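PDB 6QGM: VirX1 from Cyanophage Syn10, which halogenates, and in particular iodinates, diverse substrates, probably through a flavin-dependent mechanism as in the tryptophan halogenase family to which it belongs. Local coordinates for residues 217-220 and 221-224; 499-502 and 503-506. All blocks are in the same frame, centred on the assembly; numbering follows the deposited sequence.

Contact 1: residues 217-220 and 221-224; sequences IFAD and LYID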
loop_
_atom_site.group_PDB
_atom_site.type_symbol
_atom_site.label_atom_id
_atom_site.label_comp_id
_atom_site.label_asym_id
_atom_site.label_seq_id
_atom_site.Cartn_x
_atom_site.Cartn_y
_atom_site.Cartn_z
ATOM N N ILE B 217 13.391 -26.574 36.742
ATOM C CA ILE B 217 12.023 -25.992 36.610
ATOM C C ILE B 217 11.447 -26.432 35.261
ATOM O O ILE B 217 12.037 -26.084 34.223
ATOM C CB ILE B 217 12.038 -24.454 36.761
ATOM C CG1 ILE B 217 12.140 -23.990 38.218
ATOM C CG2 ILE B 217 10.802 -23.847 36.100
ATOM C CD1 ILE B 217 13.275 -24.595 38.971
ATOM N N PHE B 218 10.339 -27.175 35.290
ATOM C CA PHE B 218 9.566 -27.635 34.108
ATOM C C PHE B 218 8.408 -26.667 33.842
ATOM O O PHE B 218 7.676 -26.336 34.764
ATOM C CB PHE B 218 9.069 -29.066 34.339
ATOM C CG PHE B 218 10.165 -30.102 34.453
ATOM C CD1 PHE B 218 10.673 -30.726 33.320
ATOM C CD2 PHE B 218 10.705 -30.446 35.691
ATOM C CE1 PHE B 218 11.683 -31.669 33.425
ATOM C CE2 PHE B 218 11.714 -31.390 35.791
ATOM C CZ PHE B 218 12.194 -32.004 34.661
ATOM N N ALA B 219 8.266 -26.213 32.604
ATOM C CA ALA B 219 7.146 -25.372 32.143
ATOM C C ALA B 219 6.940 -25.626 30.651
ATOM O O ALA B 219 7.913 -26.046 29.993
ATOM C CB ALA B 219 7.432 -23.916 32.423
ATOM N N ASP B 220 5.716 -25.413 30.153
ATOM C CA ASP B 220 5.370 -25.545 28.712
ATOM C C ASP B 220 5.921 -24.320 27.977
ATOM O O ASP B 220 6.366 -24.461 26.831
ATOM C CB ASP B 220 3.863 -25.688 28.496
ATOM C CG ASP B 220 3.241 -26.950 29.080
ATOM O OD1 ASP B 220 3.907 -28.013 29.080
ATOM O OD2 ASP B 220 2.079 -26.859 29.525
ATOM N N LEU B 221 5.903 -23.164 28.634
ATOM C CA LEU B 221 6.385 -21.870 28.081
ATOM C C LEU B 221 7.232 -21.156 29.135
ATOM O O LEU B 221 6.782 -21.043 30.287
ATOM C CB LEU B 221 5.196 -20.991 27.692
ATOM C CG LEU B 221 5.585 -19.675 27.023
ATOM C CD1 LEU B 221 6.101 -19.931 25.610
ATOM C CD2 LEU B 221 4.419 -18.691 27.028
ATOM N N TYR B 222 8.400 -20.674 28.724
ATOM C CA TYR B 222 9.349 -19.897 29.553
ATOM C C TYR B 222 9.311 -18.446 29.072
ATOM O O TYR B 222 9.404 -18.206 27.864
ATOM C CB TYR B 222 10.735 -20.529 29.454
ATOM C CG TYR B 222 10.795 -21.926 30.004
ATOM C CD1 TYR B 222 10.400 -23.015 29.236
ATOM C CD2 TYR B 222 11.228 -22.157 31.299
ATOM C CE1 TYR B 222 10.444 -24.305 29.745
ATOM C CE2 TYR B 222 11.283 -23.441 31.820
ATOM C CZ TYR B 222 10.899 -24.517 31.039
ATOM O OH TYR B 222 10.943 -25.780 31.551
ATOM N N ILE B 223 9.137 -17.507 29.995
ATOM C CA ILE B 223 9.042 -16.058 29.667
ATOM C C ILE B 223 10.288 -15.380 30.220
ATOM O O ILE B 223 10.564 -15.523 31.434
ATOM C CB ILE B 223 7.728 -15.449 30.207
ATOM C CG1 ILE B 223 6.511 -16.226 29.686
ATOM C CG2 ILE B 223 7.638 -13.968 29.847
ATOM C CD1 ILE B 223 5.192 -15.666 30.109
ATOM N N ASP B 224 11.031 -14.713 29.348
ATOM C CA ASP B 224 12.296 -14.038 29.718
ATOM C C ASP B 224 11.983 -12.594 30.116
ATOM O O ASP B 224 11.761 -11.768 29.223
ATOM C CB ASP B 224 13.304 -14.095 28.572
ATOM C CG ASP B 224 14.656 -13.535 28.957
ATOM O OD1 ASP B 224 14.723 -12.789 29.970
ATOM O OD2 ASP B 224 15.631 -13.849 28.241
#
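Two hydrogen bonds meet at the phenol oxygen of Y222, tying this residue to the end of strand 215-217 and to the connection after it. Y222 OH donates to the carbonyl oxygen of I217 at 2.9 Å, with the acceptor near the ring plane. The same OH accepts the backbone N-H of A219, also at 2.9 Å but bent, with 134° at the hydrogen. A tyrosine suits this place because its hydroxyl can give and take at once, satisfying two polar backbone groups. The connection lies between strand 215-217, at one edge of a mixed sheet, and strand 221-224, which runs parallel to strand 6-10 in the sheet's interior, consistent with the Rossmann-like fold of flavin-dependent halogenases.

For the apolar contacts, Y222 CG stands anti to its carbonyl carbon, beside the backbone N (chi1 -63°), which directs the ring back over A219. A219 CB lies over one face in a CH-pi contact, 4.0 Å from the Y222 ring centroid; its small methyl also touches A8 of strand 6-10, as the ring does. I217 adds a looser touch, its CG2 standing 4.3 Å from Y222 CE2. D220 turns its carboxylate from the ring, and OD2 accepts the backbone N-H groups of E5 and S6.

Contact 2: residues 499-502 and 503-506; sequences KDWL and KHYE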
loop_
_atom_site.group_PDB
_atom_site.type_symbol
_atom_site.label_atom_id
_atom_site.label_comp_id
_atom_site.label_asym_id
_atom_site.label_seq_id
_atom_site.Cartn_x
_atom_site.Cartn_y
_atom_site.Cartn_z
ATOM N N LYS B 499 -8.326 36.280 15.979
ATOM C CA LYS B 499 -8.945 37.065 17.084
ATOM C C LYS B 499 -9.722 36.110 17.994
ATOM O O LYS B 499 -9.508 36.173 19.200
ATOM C CB LYS B 499 -9.841 38.175 16.502
ATOM C CG LYS B 499 -10.731 38.965 17.457
ATOM C CD LYS B 499 -12.112 39.288 16.874
ATOM C CE LYS B 499 -12.919 40.191 17.771
ATOM N NZ LYS B 499 -12.257 41.508 17.904
ATOM N N ASP B 500 -10.570 35.248 17.432
ATOM C CA ASP B 500 -11.445 34.318 18.197
ATOM C C ASP B 500 -10.578 33.348 18.996
ATOM O O ASP B 500 -10.870 33.155 20.190
ATOM C CB ASP B 500 -12.418 33.549 17.301
ATOM C CG ASP B 500 -13.592 34.395 16.809
ATOM O OD1 ASP B 500 -13.766 35.537 17.305
ATOM O OD2 ASP B 500 -14.326 33.918 15.925
ATOM N N TRP B 501 -9.553 32.765 18.380
ATOM C CA TRP B 501 -8.674 31.788 19.074
ATOM C C TRP B 501 -7.871 32.502 20.172
ATOM O O TRP B 501 -7.883 31.995 21.310
ATOM C CB TRP B 501 -7.751 30.998 18.139
ATOM C CG TRP B 501 -7.071 29.918 18.929
ATOM C CD1 TRP B 501 -7.618 28.727 19.316
ATOM C CD2 TRP B 501 -5.775 29.990 19.557
ATOM N NE1 TRP B 501 -6.728 28.035 20.088
ATOM C CE2 TRP B 501 -5.588 28.777 20.247
ATOM C CE3 TRP B 501 -4.744 30.939 19.568
ATOM C CZ2 TRP B 501 -4.418 28.496 20.945
ATOM C CZ3 TRP B 501 -3.589 30.665 20.264
ATOM C CH2 TRP B 501 -3.436 29.463 20.958
ATOM N N LEU B 502 -7.211 33.623 19.866
ATOM C CA LEU B 502 -6.402 34.378 20.860
ATOM C C LEU B 502 -7.287 34.694 22.067
ATOM O O LEU B 502 -6.796 34.566 23.229
ATOM C CB LEU B 502 -5.825 35.648 20.229
ATOM C CG LEU B 502 -4.691 35.422 19.221
ATOM C CD1 LEU B 502 -4.238 36.734 18.602
ATOM C CD2 LEU B 502 -3.516 34.679 19.833
ATOM N N LYS B 503 -8.552 35.038 21.825
ATOM C CA LYS B 503 -9.528 35.290 22.913
ATOM C C LYS B 503 -9.727 33.984 23.680
ATOM O O LYS B 503 -9.626 34.017 24.918
ATOM C CB LYS B 503 -10.862 35.842 22.386
ATOM C CG LYS B 503 -11.630 36.644 23.423
ATOM C CD LYS B 503 -13.143 36.558 23.345
ATOM C CE LYS B 503 -13.798 36.869 24.679
ATOM N NZ LYS B 503 -15.224 37.211 24.489
ATOM N N HIS B 504 -9.974 32.872 22.977
ATOM C CA HIS B 504 -10.255 31.549 23.594
ATOM C C HIS B 504 -9.060 31.124 24.447
ATOM O O HIS B 504 -9.297 30.593 25.533
ATOM C CB HIS B 504 -10.649 30.498 22.548
ATOM C CG HIS B 504 -10.603 29.089 23.046
ATOM N ND1 HIS B 504 -11.655 28.444 23.614
ATOM C CD2 HIS B 504 -9.622 28.174 22.975
ATOM C CE1 HIS B 504 -11.302 27.208 23.921
ATOM N NE2 HIS B 504 -10.066 27.027 23.564
ATOM N N TYR B 505 -7.829 31.351 23.978
ATOM C CA TYR B 505 -6.596 30.998 24.715
ATOM C C TYR B 505 -6.585 31.809 26.026
ATOM O O TYR B 505 -6.532 31.179 27.098
ATOM C CB TYR B 505 -5.351 31.205 23.846
ATOM C CG TYR B 505 -4.065 31.183 24.639
ATOM C CD1 TYR B 505 -3.494 29.982 25.042
ATOM C CD2 TYR B 505 -3.447 32.359 25.032
ATOM C CE1 TYR B 505 -2.342 29.950 25.815
ATOM C CE2 TYR B 505 -2.291 32.342 25.786
ATOM C CZ TYR B 505 -1.752 31.135 26.198
ATOM O OH TYR B 505 -0.613 31.128 26.945
ATOM N N GLU B 506 -6.678 33.144 25.951
ATOM C CA GLU B 506 -6.557 34.029 27.134
ATOM C C GLU B 506 -7.566 33.592 28.197
ATOM O O GLU B 506 -7.174 33.530 29.385
ATOM C CB GLU B 506 -6.686 35.510 26.765
ATOM C CG GLU B 506 -5.458 36.073 26.063
ATOM C CD GLU B 506 -4.066 35.741 26.625
ATOM O OE1 GLU B 506 -3.873 35.805 27.879
ATOM O OE2 GLU B 506 -3.159 35.397 25.802
#
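Four successive i to i+4 hydrogen bonds join 499-502 to 503-506, making them neighbouring turns of one alpha-helix. K503 N donates to K499 O at 3.0 Å, H504 N to D500 O, Y505 N to W501 O at 2.7 Å, and E506 N to L502 O.

Of the side chains, W501 and Y505 make the main contact. Y505 CB sits over one face of the indole, 4.0 Å from the centroid of the W501 six-membered ring, and the closest approach is W501 CH2 to Y505 CB, 3.9 Å. The indole reaches this position because W501 CG is anti to the backbone N (chi1 -172°), which carries the ring along the helix toward the next turn. Y505 has the same first torsion, and its ring continues outward past the indole: the planes differ by 24°, but the rings are slid apart and barely overlap.

This surface segment of helix 494-512 has an amphipathic look: W501 is buried against helix 129-134 and its surroundings, while the charged residues lie exposed. W501, H504 and Y505 form an aromatic cluster along it. W501 also meets F104, F125 and F133, while both W501 and Y505 touch R132 of helix 129-134. A large, flat indole suits this buried position, since it can meet several aromatic neighbours at once.

H504 approaches W501 obliquely, with ring planes at 43° and its CD2 4.1 Å from W501 NE1; its imidazole also meets F104. On more exposed parts of the helix, K499, D500, K503 and E506 bring charged chains suited to water.

In the fold
Both contacts are local, each within one continuous piece of chain, but they lie on opposite sides of the chain's centre, about 59 Å apart between their centres, and share no helix or strand. Contact 1 is partly buried and belongs to the sheet that holds strands 215-217, 6-10 and 221-224, where a side-chain hydroxyl bonds to the backbone at the end of one strand and in the connection after it. Contact 2 is a surface contact on helix 494-512, whose backbone hydrogen bonds are internal to the helix. Polar side-chain-to-backbone bonding between parts of a sheet thus stands against aromatic side-chain contacts along a surface helix.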